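Local coordinates for protein protease Do-like 1, chloroplastic (Arabidopsis thaliana, PDB 3QO6) that cleaves proteins as a chloroplast serine protease of the HtrA kind, is required at high temperature and may degrade damaged proteins, at residues B[31-36]-B[71-76]; B[37-42]-B[50-55]; B[57-62]-B[114-119]; B[87-92]-B[107-112]. One frame throughout, in Å; residues are numbered along the deposited sequence.

Contact 1. Residues B[31-36]-B[71-76]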
loop_
_atom_site.group_PDB
_atom_site.type_symbol
_atom_site.label_atom_id
_atom_site.label_comp_id
_atom_site.label_asym_id
_atom_site.label_seq_id
_atom_site.Cartn_x
_atom_site.Cartn_y
_atom_site.Cartn_z
ATOM N N VAL B 31 -34.894 -9.520 -13.406
ATOM C CA VAL B 31 -35.132 -9.422 -11.968
ATOM C C VAL B 31 -33.867 -9.072 -11.177
ATOM O O VAL B 31 -32.745 -9.270 -11.678
ATOM C CB VAL B 31 -35.697 -10.759 -11.393
ATOM C CG1 VAL B 31 -36.870 -11.225 -12.248
ATOM C CG2 VAL B 31 -34.584 -11.837 -11.313
ATOM N N TYR B 32 -34.062 -8.559 -9.949
ATOM C CA TYR B 32 -32.968 -8.201 -9.049
ATOM C C TYR B 32 -32.853 -9.351 -8.014
ATOM O O TYR B 32 -33.853 -9.838 -7.530
ATOM C CB TYR B 32 -33.304 -6.863 -8.381
ATOM C CG TYR B 32 -32.146 -6.143 -7.683
ATOM C CD1 TYR B 32 -31.805 -4.820 -8.029
ATOM C CD2 TYR B 32 -31.434 -6.749 -6.634
ATOM C CE1 TYR B 32 -30.787 -4.117 -7.342
ATOM C CE2 TYR B 32 -30.419 -6.066 -5.942
ATOM C CZ TYR B 32 -30.096 -4.750 -6.296
ATOM O OH TYR B 32 -29.081 -4.089 -5.618
ATOM N N ILE B 33 -31.647 -9.798 -7.684
ATOM C CA ILE B 33 -31.474 -10.889 -6.726
ATOM C C ILE B 33 -30.704 -10.481 -5.464
ATOM O O ILE B 33 -29.591 -9.991 -5.560
ATOM C CB ILE B 33 -30.708 -12.069 -7.403
ATOM C CG1 ILE B 33 -31.637 -12.788 -8.396
ATOM C CG2 ILE B 33 -30.116 -13.027 -6.338
ATOM C CD1 ILE B 33 -30.982 -13.991 -9.115
ATOM N N THR B 34 -31.265 -10.691 -4.274
ATOM C CA THR B 34 -30.499 -10.332 -3.068
ATOM C C THR B 34 -30.031 -11.493 -2.196
ATOM O O THR B 34 -30.826 -12.285 -1.695
ATOM C CB THR B 34 -31.237 -9.376 -2.144
ATOM O OG1 THR B 34 -32.139 -8.566 -2.908
ATOM C CG2 THR B 34 -30.208 -8.484 -1.415
ATOM N N ASN B 35 -28.715 -11.527 -2.012
ATOM C CA ASN B 35 -27.978 -12.524 -1.239
ATOM C C ASN B 35 -27.868 -12.069 0.227
ATOM O O ASN B 35 -26.866 -11.451 0.587
ATOM C CB ASN B 35 -26.574 -12.625 -1.870
ATOM C CG ASN B 35 -25.724 -13.761 -1.308
ATOM O OD1 ASN B 35 -25.563 -13.902 -0.087
ATOM N ND2 ASN B 35 -25.146 -14.566 -2.210
ATOM N N LEU B 36 -28.867 -12.354 1.067
ATOM C CA LEU B 36 -28.817 -11.930 2.483
ATOM C C LEU B 36 -27.945 -12.817 3.368
ATOM O O LEU B 36 -28.108 -14.037 3.383
ATOM C CB LEU B 36 -30.219 -11.893 3.097
ATOM C CG LEU B 36 -31.223 -10.870 2.579
ATOM C CD1 LEU B 36 -31.278 -10.919 1.055
ATOM C CD2 LEU B 36 -32.599 -11.174 3.204
ATOM N N HIS B 71 -22.382 -18.153 -9.161
ATOM C CA HIS B 71 -21.566 -17.354 -8.246
ATOM C C HIS B 71 -22.313 -16.236 -7.531
ATOM O O HIS B 71 -21.848 -15.739 -6.522
ATOM C CB HIS B 71 -20.284 -16.818 -8.924
ATOM C CG HIS B 71 -20.472 -15.565 -9.724
ATOM N ND1 HIS B 71 -20.521 -15.563 -11.101
ATOM C CD2 HIS B 71 -20.647 -14.277 -9.340
ATOM C CE1 HIS B 71 -20.726 -14.329 -11.528
ATOM N NE2 HIS B 71 -20.807 -13.530 -10.480
ATOM N N VAL B 72 -23.483 -15.871 -8.038
ATOM C CA VAL B 72 -24.312 -14.826 -7.435
ATOM C C VAL B 72 -25.103 -15.388 -6.242
ATOM O O VAL B 72 -25.423 -14.676 -5.294
ATOM C CB VAL B 72 -25.330 -14.293 -8.485
ATOM C CG1 VAL B 72 -26.421 -13.473 -7.822
ATOM C CG2 VAL B 72 -24.612 -13.476 -9.536
ATOM N N ILE B 73 -25.406 -16.682 -6.317
ATOM C CA ILE B 73 -26.191 -17.429 -5.334
ATOM C C ILE B 73 -25.323 -18.022 -4.229
ATOM O O ILE B 73 -25.752 -18.141 -3.076
ATOM C CB ILE B 73 -26.957 -18.569 -6.079
ATOM C CG1 ILE B 73 -28.135 -17.974 -6.825
ATOM C CG2 ILE B 73 -27.394 -19.661 -5.163
ATOM C CD1 ILE B 73 -28.955 -17.019 -6.042
ATOM N N ARG B 74 -24.102 -18.406 -4.584
ATOM C CA ARG B 74 -23.186 -19.003 -3.622
ATOM C C ARG B 74 -23.227 -18.341 -2.257
ATOM O O ARG B 74 -23.199 -17.109 -2.157
ATOM C CB ARG B 74 -21.748 -18.932 -4.140
ATOM C CG ARG B 74 -21.302 -20.108 -4.982
ATOM C CD ARG B 74 -20.448 -21.088 -4.180
ATOM N NE ARG B 74 -19.178 -20.499 -3.767
ATOM C CZ ARG B 74 -18.473 -20.895 -2.710
ATOM N NH1 ARG B 74 -18.902 -21.897 -1.935
ATOM N NH2 ARG B 74 -17.338 -20.271 -2.419
ATOM N N GLY B 75 -23.292 -19.174 -1.217
ATOM C CA GLY B 75 -23.285 -18.708 0.170
ATOM C C GLY B 75 -24.421 -17.885 0.770
ATOM O O GLY B 75 -24.223 -17.238 1.793
ATOM N N ALA B 76 -25.607 -17.903 0.176
ATOM C CA ALA B 76 -26.714 -17.121 0.725
ATOM C C ALA B 76 -27.597 -17.854 1.754
ATOM O O ALA B 76 -28.326 -18.802 1.402
ATOM C CB ALA B 76 -27.582 -16.607 -0.406
#
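The short helix that carries the predicted catalytic His71, with the turn after it, lies against strand 30-40 of the N-terminal barrel through Asn35 and Ile33. Asn35 has CG anti to its backbone N (chi1 -172°), and its amide reaches toward the helix and turn. One N-H of ND2 goes to Val72 O at 3.1 Å, the other to Arg74 O at 3.2 Å, both acceptors lying in the plane of the amide. OD1 of the same amide rests on Ala76 CB at 3.4 Å. One carbonyl is that of Val72, in the short helix, the other that of Arg74, in the type II turn from Ile73 to Ala76, closed by Ala76 N to Ile73 O with Gly75 at positive phi. An alanine at Asn35 would probably leave the Val72 and Arg74 carbonyls without this donor and the turn less firmly held to the strand. Deeper in, Ile33 CG2 meets Val72 CG1 at 4.0 Å and Ile73 CD1 at 4.2 Å, crossing the latter side chain at about a right angle. Val72 also touches Ser180, while His71 ND1 is hydrogen-bonded to Asp101. The arrangement is that of a chymotrypsin-like protease, whose catalytic histidine sits on a short helix beside the first barrel.

Contact 2. Residues B[37-42]-B[50-55]; sequences AVRQDA and VPQGSG
The guanidinium of Arg39 and the amide of Gln52 are the flat groups here, their planes 77° apart. The amide end of Gln52 comes to the edge of the guanidinium, near its plane. Another part of that guanidinium is held from its own strand: NH1 donates to Val38 O at 2.8 Å, an acceptor lying in the guanidinium plane. Over one face of the Gln52 amide sits the methyl group of Ala37, with CB 3.5 Å from Gln52 CD. Arg39 has CG anti to its carbonyl carbon (chi1 -66°), where it packs on Val50 CG1 at 4.1 Å, the two side chains crossing at about a right angle. The backbones form an antiparallel hydrogen-bonded pair, with Ala37 N to Val50 O at 2.9 Å and Val50 N to Ala37 O at 2.8 Å. The strand directions lie 130° apart, so the pair is antiparallel but the strands cross at a strong angle. Pairing goes on outward from Arg39 to Leu48, and past it Asp41 forms a salt bridge with Arg274 of a neighbouring subunit. This is the outer part of the beta hairpin of strands 30-40 and 47-61, probably equivalent to that bearing loop LA in other HtrA proteases.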
loop_
_atom_site.group_PDB
_atom_site.type_symbol
_atom_site.label_atom_id
_atom_site.label_comp_id
_atom_site.label_asym_id
_atom_site.label_seq_id
_atom_site.Cartn_x
_atom_site.Cartn_y
_atom_site.Cartn_z
ATOM N N ALA B 37 -27.018 -12.214 4.109
ATOM C CA ALA B 37 -26.154 -12.993 4.999
ATOM C C ALA B 37 -26.521 -12.731 6.458
ATOM O O ALA B 37 -27.132 -11.709 6.806
ATOM C CB ALA B 37 -24.680 -12.673 4.756
ATOM N N VAL B 38 -26.141 -13.671 7.308
ATOM C CA VAL B 38 -26.451 -13.571 8.718
ATOM C C VAL B 38 -25.468 -12.693 9.473
ATOM O O VAL B 38 -24.256 -12.876 9.385
ATOM C CB VAL B 38 -26.479 -14.972 9.369
ATOM C CG1 VAL B 38 -26.739 -14.845 10.847
ATOM C CG2 VAL B 38 -27.554 -15.836 8.716
ATOM N N ARG B 39 -26.006 -11.733 10.214
ATOM C CA ARG B 39 -25.188 -10.834 11.015
ATOM C C ARG B 39 -25.806 -10.731 12.415
ATOM O O ARG B 39 -27.008 -10.921 12.591
ATOM C CB ARG B 39 -25.106 -9.461 10.341
ATOM C CG ARG B 39 -24.360 -9.463 8.994
ATOM C CD ARG B 39 -22.848 -9.696 9.161
ATOM N NE ARG B 39 -22.116 -9.664 7.889
ATOM C CZ ARG B 39 -22.017 -10.686 7.036
ATOM N NH1 ARG B 39 -22.606 -11.842 7.307
ATOM N NH2 ARG B 39 -21.322 -10.561 5.907
ATOM N N GLN B 40 -24.981 -10.442 13.413
ATOM C CA GLN B 40 -25.463 -10.342 14.782
ATOM C C GLN B 40 -25.894 -8.965 15.235
ATOM O O GLN B 40 -25.414 -7.950 14.737
ATOM C CB GLN B 40 -24.404 -10.832 15.759
ATOM C CG GLN B 40 -24.520 -12.280 16.139
ATOM C CD GLN B 40 -24.258 -12.486 17.616
ATOM O OE1 GLN B 40 -23.313 -11.920 18.175
ATOM N NE2 GLN B 40 -25.091 -13.301 18.259
ATOM N N ASP B 41 -26.810 -8.947 16.196
ATOM C CA ASP B 41 -27.289 -7.703 16.783
ATOM C C ASP B 41 -26.253 -7.432 17.877
ATOM O O ASP B 41 -26.003 -8.285 18.736
ATOM C CB ASP B 41 -28.678 -7.909 17.400
ATOM C CG ASP B 41 -29.335 -6.604 17.837
ATOM O OD1 ASP B 41 -28.711 -5.817 18.584
ATOM O OD2 ASP B 41 -30.494 -6.372 17.439
ATOM N N ALA B 42 -25.631 -6.261 17.844
ATOM C CA ALA B 42 -24.622 -5.954 18.841
ATOM C C ALA B 42 -25.157 -6.062 20.272
ATOM O O ALA B 42 -24.388 -6.298 21.200
ATOM C CB ALA B 42 -24.055 -4.568 18.591
ATOM N N VAL B 50 -28.982 -9.630 6.373
ATOM C CA VAL B 50 -28.465 -8.409 5.782
ATOM C C VAL B 50 -27.632 -8.629 4.520
ATOM O O VAL B 50 -26.626 -9.353 4.542
ATOM C CB VAL B 50 -27.677 -7.620 6.864
ATOM C CG1 VAL B 50 -26.377 -7.053 6.309
ATOM C CG2 VAL B 50 -28.573 -6.509 7.410
ATOM N N PRO B 51 -28.055 -7.999 3.395
ATOM C CA PRO B 51 -27.432 -8.055 2.062
ATOM C C PRO B 51 -25.901 -7.998 2.024
ATOM O O PRO B 51 -25.291 -7.059 2.532
ATOM C CB PRO B 51 -28.070 -6.872 1.342
ATOM C CG PRO B 51 -29.444 -6.877 1.884
ATOM C CD PRO B 51 -29.242 -7.119 3.367
ATOM N N GLN B 52 -25.284 -9.014 1.435
ATOM C CA GLN B 52 -23.828 -9.043 1.297
ATOM C C GLN B 52 -23.498 -9.056 -0.202
ATOM O O GLN B 52 -22.331 -8.969 -0.587
ATOM C CB GLN B 52 -23.221 -10.288 1.964
ATOM C CG GLN B 52 -23.573 -11.604 1.273
ATOM C CD GLN B 52 -22.815 -12.796 1.831
ATOM O OE1 GLN B 52 -23.017 -13.927 1.389
ATOM N NE2 GLN B 52 -21.935 -12.550 2.803
ATOM N N GLY B 53 -24.542 -9.167 -1.033
ATOM C CA GLY B 53 -24.380 -9.198 -2.479
ATOM C C GLY B 53 -25.610 -8.736 -3.254
ATOM O O GLY B 53 -26.722 -8.668 -2.723
ATOM N N SER B 54 -25.399 -8.400 -4.521
ATOM C CA SER B 54 -26.468 -7.953 -5.413
ATOM C C SER B 54 -26.173 -8.483 -6.835
ATOM O O SER B 54 -25.030 -8.442 -7.318
ATOM C CB SER B 54 -26.553 -6.416 -5.414
ATOM O OG SER B 54 -27.385 -5.928 -6.457
ATOM N N GLY B 55 -27.207 -9.001 -7.488
ATOM C CA GLY B 55 -27.043 -9.527 -8.827
ATOM C C GLY B 55 -28.354 -9.511 -9.591
ATOM O O GLY B 55 -29.356 -8.955 -9.114
#

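Contact 3. Residues B[57-62]-B[114-119]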
loop_
_atom_site.group_PDB
_atom_site.type_symbol
_atom_site.label_atom_id
_atom_site.label_comp_id
_atom_site.label_asym_id
_atom_site.label_seq_id
_atom_site.Cartn_x
_atom_site.Cartn_y
_atom_site.Cartn_z
ATOM N N GLY B 57 -31.000 -11.589 -12.790
ATOM C CA GLY B 57 -31.469 -12.821 -13.386
ATOM C C GLY B 57 -32.647 -12.468 -14.269
ATOM O O GLY B 57 -33.059 -11.304 -14.362
ATOM N N PHE B 58 -33.194 -13.468 -14.935
ATOM C CA PHE B 58 -34.334 -13.247 -15.795
ATOM C C PHE B 58 -35.318 -14.381 -15.577
ATOM O O PHE B 58 -34.962 -15.415 -15.041
ATOM C CB PHE B 58 -33.890 -13.167 -17.264
ATOM C CG PHE B 58 -32.860 -14.186 -17.643
ATOM C CD1 PHE B 58 -31.531 -14.022 -17.269
ATOM C CD2 PHE B 58 -33.221 -15.334 -18.366
ATOM C CE1 PHE B 58 -30.574 -14.992 -17.609
ATOM C CE2 PHE B 58 -32.274 -16.309 -18.713
ATOM C CZ PHE B 58 -30.961 -16.145 -18.337
ATOM N N VAL B 59 -36.563 -14.168 -15.970
ATOM C CA VAL B 59 -37.603 -15.174 -15.822
ATOM C C VAL B 59 -37.466 -16.188 -16.938
ATOM O O VAL B 59 -37.442 -15.826 -18.130
ATOM C CB VAL B 59 -38.988 -14.526 -15.914
ATOM C CG1 VAL B 59 -40.008 -15.517 -16.388
ATOM C CG2 VAL B 59 -39.380 -13.989 -14.571
ATOM N N TRP B 60 -37.397 -17.458 -16.566
ATOM C CA TRP B 60 -37.258 -18.475 -17.577
ATOM C C TRP B 60 -38.558 -19.050 -18.089
ATOM O O TRP B 60 -38.658 -19.392 -19.262
ATOM C CB TRP B 60 -36.390 -19.597 -17.068
ATOM C CG TRP B 60 -36.131 -20.586 -18.112
ATOM C CD1 TRP B 60 -36.720 -21.799 -18.240
ATOM C CD2 TRP B 60 -35.183 -20.476 -19.189
ATOM N NE1 TRP B 60 -36.198 -22.466 -19.325
ATOM C CE2 TRP B 60 -35.253 -21.678 -19.929
ATOM C CE3 TRP B 60 -34.274 -19.481 -19.600
ATOM C CZ2 TRP B 60 -34.446 -21.919 -21.064
ATOM C CZ3 TRP B 60 -33.470 -19.725 -20.730
ATOM C CH2 TRP B 60 -33.567 -20.935 -21.445
ATOM N N ASP B 61 -39.554 -19.146 -17.217
ATOM C CA ASP B 61 -40.860 -19.718 -17.585
ATOM C C ASP B 61 -42.006 -19.317 -16.668
ATOM O O ASP B 61 -41.803 -18.794 -15.558
ATOM C CB ASP B 61 -40.793 -21.251 -17.604
ATOM C CG ASP B 61 -40.334 -21.839 -16.265
ATOM O OD1 ASP B 61 -39.613 -22.885 -16.291
ATOM O OD2 ASP B 61 -40.696 -21.265 -15.195
ATOM N N LYS B 62 -43.219 -19.612 -17.120
ATOM C CA LYS B 62 -44.401 -19.272 -16.339
ATOM C C LYS B 62 -44.471 -19.942 -14.961
ATOM O O LYS B 62 -45.219 -19.477 -14.091
ATOM C CB LYS B 62 -45.651 -19.584 -17.149
ATOM C CG LYS B 62 -45.862 -18.653 -18.337
ATOM C CD LYS B 62 -46.248 -17.249 -17.866
ATOM C CE LYS B 62 -46.688 -16.359 -19.039
ATOM N NZ LYS B 62 -47.084 -15.004 -18.577
ATOM N N LEU B 114 -45.053 -12.526 -14.720
ATOM C CA LEU B 114 -43.913 -13.293 -15.201
ATOM C C LEU B 114 -43.797 -13.385 -16.723
ATOM O O LEU B 114 -44.589 -14.069 -17.389
ATOM C CB LEU B 114 -43.947 -14.725 -14.641
ATOM C CG LEU B 114 -43.704 -14.941 -13.145
ATOM C CD1 LEU B 114 -43.859 -16.410 -12.804
ATOM C CD2 LEU B 114 -42.307 -14.476 -12.767
ATOM N N ARG B 115 -42.790 -12.702 -17.269
ATOM C CA ARG B 115 -42.540 -12.741 -18.703
ATOM C C ARG B 115 -41.284 -13.562 -18.913
ATOM O O ARG B 115 -40.220 -13.206 -18.429
ATOM C CB ARG B 115 -42.328 -11.328 -19.259
ATOM C CG ARG B 115 -42.026 -11.266 -20.768
ATOM C CD ARG B 115 -41.835 -9.818 -21.271
ATOM N NE ARG B 115 -41.636 -9.727 -22.720
ATOM C CZ ARG B 115 -40.467 -9.910 -23.337
ATOM N NH1 ARG B 115 -39.381 -10.189 -22.633
ATOM N NH2 ARG B 115 -40.379 -9.830 -24.663
ATOM N N PRO B 116 -41.397 -14.715 -19.578
ATOM C CA PRO B 116 -40.149 -15.465 -19.769
ATOM C C PRO B 116 -39.441 -14.861 -21.004
ATOM O O PRO B 116 -40.091 -14.664 -22.038
ATOM C CB PRO B 116 -40.645 -16.908 -19.973
ATOM C CG PRO B 116 -41.979 -16.719 -20.624
ATOM C CD PRO B 116 -42.581 -15.545 -19.876
ATOM N N ILE B 117 -38.143 -14.542 -20.902
ATOM C CA ILE B 117 -37.458 -13.943 -22.050
ATOM C C ILE B 117 -37.494 -14.890 -23.207
ATOM O O ILE B 117 -37.431 -16.092 -23.033
ATOM C CB ILE B 117 -35.948 -13.607 -21.833
ATOM C CG1 ILE B 117 -35.376 -14.500 -20.760
ATOM C CG2 ILE B 117 -35.750 -12.137 -21.538
ATOM C CD1 ILE B 117 -35.517 -15.959 -21.073
ATOM N N PRO B 118 -37.620 -14.348 -24.412
ATOM C CA PRO B 118 -37.655 -15.158 -25.612
ATOM C C PRO B 118 -36.270 -15.756 -25.743
ATOM O O PRO B 118 -35.288 -15.043 -25.704
ATOM C CB PRO B 118 -37.950 -14.136 -26.698
ATOM C CG PRO B 118 -38.717 -13.074 -25.985
ATOM C CD PRO B 118 -37.974 -12.948 -24.698
ATOM N N VAL B 119 -36.178 -17.065 -25.890
ATOM C CA VAL B 119 -34.886 -17.717 -25.997
ATOM C C VAL B 119 -34.340 -17.695 -27.412
ATOM O O VAL B 119 -34.988 -18.159 -28.316
ATOM C CB VAL B 119 -35.005 -19.165 -25.544
ATOM C CG1 VAL B 119 -33.732 -19.934 -25.927
ATOM C CG2 VAL B 119 -35.272 -19.207 -24.034
#
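The end-to-end directions of residues 58-62 and 114-119 lie 110° apart, and strand and loop are tied by one backbone bond, Ile117 N to Val59 O at 3.1 Å, nearly along the C=O axis. The same oxygen receives a CA-H contact from Pro116. Val59 meets the loop with both branches: CG2, anti to its own carbonyl carbon, touches Leu114 CD2 at 3.5 Å, while CG1 lies against Arg115 O and faces Pro116 CB at 3.9 Å. The Val59 and Leu114 side chains cross at about a right angle. Farther along, two aromatic rings meet Ile117. Its CG1 presses obliquely on Phe58 CD2 at 3.3 Å, a tight approach, and its CD1 lies 4.0 Å from Trp60 CE3. Trp60 has CG anti to its backbone N (chi1 -175°), and the far end of its indole reaches Val119, CH2 to CG2 at 3.5 Å. Phe58 CE2 stands at the edge of the indole, in its plane. At the other end of the contact Lys62 gives the one side-chain hydrogen bond between the segments, NZ to Leu114 O at 2.9 Å; NZ also bonds to Lys111 O, so two carbonyls of the loop grip a single ammonium. The carboxylate of Asp61 turns instead to His65, and Arg115 to Asn26. Phe58 and Trp60 also touch Leu191, on a strand of the second barrel, and Val119 touches helix 214-227. The loop is the connection between the two beta barrels of the chymotrypsin-like fold, packed against strand 47-61 of the first as it passes to the second.

Contact 4. Residues B[87-92]-B[107-112]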
loop_
_atom_site.group_PDB
_atom_site.type_symbol
_atom_site.label_atom_id
_atom_site.label_comp_id
_atom_site.label_asym_id
_atom_site.label_seq_id
_atom_site.Cartn_x
_atom_site.Cartn_y
_atom_site.Cartn_z
ATOM N N THR B 87 -42.194 -5.942 -6.374
ATOM C CA THR B 87 -42.713 -6.936 -5.450
ATOM C C THR B 87 -41.573 -7.932 -5.219
ATOM O O THR B 87 -41.115 -8.568 -6.156
ATOM C CB THR B 87 -43.929 -7.665 -6.054
ATOM O OG1 THR B 87 -43.550 -8.304 -7.278
ATOM C CG2 THR B 87 -45.063 -6.671 -6.333
ATOM N N THR B 88 -41.095 -8.055 -3.985
ATOM C CA THR B 88 -40.002 -8.979 -3.687
ATOM C C THR B 88 -40.481 -10.348 -3.190
ATOM O O THR B 88 -41.407 -10.432 -2.390
ATOM C CB THR B 88 -39.012 -8.369 -2.648
ATOM O OG1 THR B 88 -38.026 -9.355 -2.307
ATOM C CG2 THR B 88 -39.745 -7.898 -1.361
ATOM N N PHE B 89 -39.854 -11.421 -3.679
ATOM C CA PHE B 89 -40.229 -12.786 -3.295
ATOM C C PHE B 89 -39.071 -13.588 -2.724
ATOM O O PHE B 89 -37.892 -13.262 -2.932
ATOM C CB PHE B 89 -40.778 -13.569 -4.485
ATOM C CG PHE B 89 -41.933 -12.915 -5.165
ATOM C CD1 PHE B 89 -43.061 -13.654 -5.499
ATOM C CD2 PHE B 89 -41.887 -11.578 -5.523
ATOM C CE1 PHE B 89 -44.126 -13.066 -6.182
ATOM C CE2 PHE B 89 -42.937 -10.984 -6.201
ATOM C CZ PHE B 89 -44.060 -11.730 -6.533
ATOM N N ASP B 90 -39.423 -14.648 -1.999
ATOM C CA ASP B 90 -38.426 -15.534 -1.405
ATOM C C ASP B 90 -38.164 -16.582 -2.476
ATOM O O ASP B 90 -39.105 -17.013 -3.170
ATOM C CB ASP B 90 -38.967 -16.171 -0.128
ATOM C CG ASP B 90 -37.929 -16.216 0.973
ATOM O OD1 ASP B 90 -36.938 -16.981 0.849
ATOM O OD2 ASP B 90 -38.100 -15.469 1.966
ATOM N N ALA B 91 -36.902 -16.984 -2.622
ATOM C CA ALA B 91 -36.563 -17.928 -3.676
ATOM C C ALA B 91 -35.906 -19.202 -3.239
ATOM O O ALA B 91 -34.990 -19.198 -2.411
ATOM C CB ALA B 91 -35.684 -17.242 -4.717
ATOM N N LYS B 92 -36.361 -20.300 -3.832
ATOM C CA LYS B 92 -35.805 -21.606 -3.524
ATOM C C LYS B 92 -34.794 -21.975 -4.610
ATOM O O LYS B 92 -35.031 -21.756 -5.799
ATOM C CB LYS B 92 -36.927 -22.649 -3.472
ATOM C CG LYS B 92 -36.469 -24.085 -3.178
ATOM C CD LYS B 92 -37.155 -25.106 -4.110
ATOM C CE LYS B 92 -36.492 -26.485 -4.023
ATOM N NZ LYS B 92 -36.786 -27.305 -5.241
ATOM N N ILE B 107 -39.586 -19.276 -7.609
ATOM C CA ILE B 107 -40.318 -18.402 -6.719
ATOM C C ILE B 107 -41.801 -18.665 -6.928
ATOM O O ILE B 107 -42.228 -19.149 -7.986
ATOM C CB ILE B 107 -40.019 -16.885 -6.955
ATOM C CG1 ILE B 107 -40.411 -16.468 -8.368
ATOM C CG2 ILE B 107 -38.562 -16.592 -6.666
ATOM C CD1 ILE B 107 -40.451 -14.964 -8.563
ATOM N N ASP B 108 -42.569 -18.353 -5.887
ATOM C CA ASP B 108 -44.019 -18.521 -5.852
ATOM C C ASP B 108 -44.628 -17.194 -6.282
ATOM O O ASP B 108 -44.889 -16.333 -5.439
ATOM C CB ASP B 108 -44.442 -18.843 -4.413
ATOM C CG ASP B 108 -45.925 -19.116 -4.278
ATOM O OD1 ASP B 108 -46.420 -19.092 -3.131
ATOM O OD2 ASP B 108 -46.592 -19.364 -5.310
ATOM N N ALA B 109 -44.857 -17.018 -7.580
ATOM C CA ALA B 109 -45.410 -15.748 -8.044
ATOM C C ALA B 109 -46.531 -15.906 -9.052
ATOM O O ALA B 109 -46.558 -16.874 -9.813
ATOM C CB ALA B 109 -44.296 -14.879 -8.648
ATOM N N PRO B 110 -47.469 -14.941 -9.077
ATOM C CA PRO B 110 -48.610 -14.959 -10.002
ATOM C C PRO B 110 -48.199 -14.912 -11.485
ATOM O O PRO B 110 -47.650 -13.922 -11.962
ATOM C CB PRO B 110 -49.428 -13.741 -9.563
ATOM C CG PRO B 110 -48.399 -12.825 -8.937
ATOM C CD PRO B 110 -47.524 -13.770 -8.177
ATOM N N LYS B 111 -48.479 -15.993 -12.206
ATOM C CA LYS B 111 -48.133 -16.120 -13.625
ATOM C C LYS B 111 -48.291 -14.856 -14.472
ATOM O O LYS B 111 -47.684 -14.743 -15.540
ATOM C CB LYS B 111 -48.949 -17.256 -14.260
ATOM C CG LYS B 111 -48.905 -18.571 -13.477
ATOM C CD LYS B 111 -49.820 -19.634 -14.086
ATOM C CE LYS B 111 -50.331 -20.624 -13.017
ATOM N NZ LYS B 111 -51.224 -19.994 -11.976
ATOM N N ASN B 112 -49.096 -13.907 -14.007
ATOM C CA ASN B 112 -49.328 -12.670 -14.756
ATOM C C ASN B 112 -48.155 -11.693 -14.670
ATOM O O ASN B 112 -47.968 -10.871 -15.569
ATOM C CB ASN B 112 -50.610 -11.956 -14.267
ATOM C CG ASN B 112 -50.383 -11.116 -12.997
ATOM O OD1 ASN B 112 -50.178 -11.654 -11.905
ATOM N ND2 ASN B 112 -50.418 -9.788 -13.146
#
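Phe89 turns the rim of its ring to Asp108 and Pro110. Asp108 O lies at the edge, in the ring plane, 3.2 Å from Phe89 CD1, and Pro110 CD approaches the same rim at 4.0 Å from CE1. Thr87 O, from the residue two before it, just ahead of the strand, is also at the edge and in plane. At the base of the side chain, Phe89 CB packs on Ile107 CB at 4.2 Å. Ile107 has CG2 anti to its carbonyl carbon, which directs this branch at strand 88-92: it meets Ala91 CB at 3.5 Å and Asp90 O at 3.6 Å. Strands 88-97 and 102-107 are antiparallel neighbours in the first barrel; from Ile107 the chain leaves the second as a loop. An alanine at Phe89 would probably open a gap beside Pro110 and the Asp108 carbonyl and leave the start of that loop freer to shift. In the next shell Leu83 touches both Phe89 and Ile107, and Lys113 also packs on Phe89. Strand 78-82 backs the arrangement: Phe89 and Ala91 bond through their backbones to Val81 and Leu79, while the carboxylate of Asp90 forms a salt bridge with Arg80.

How the contacts relate
All four contacts involve strands of the first barrel. Contacts 1 and 3 are partly buried, contacts 2 and 4 lie at the surface. Contacts 1 and 2 share strand 30-40, one near the predicted catalytic histidine, the other out on the hairpin; Tyr32 OH to Ser54 OG and Ile33 N to Gly55 O join them. Contacts 2 and 3 use successive lengths of strand 47-61. Contacts 3 and 4 adjoin through the loop that both use. Their chemistry differs: an amide gripping two carbonyls in contact 1, paired backbones in contact 2, an apolar interface with one backbone bond and a lysine in contact 3, and aliphatic and ring-edge packing in contact 4.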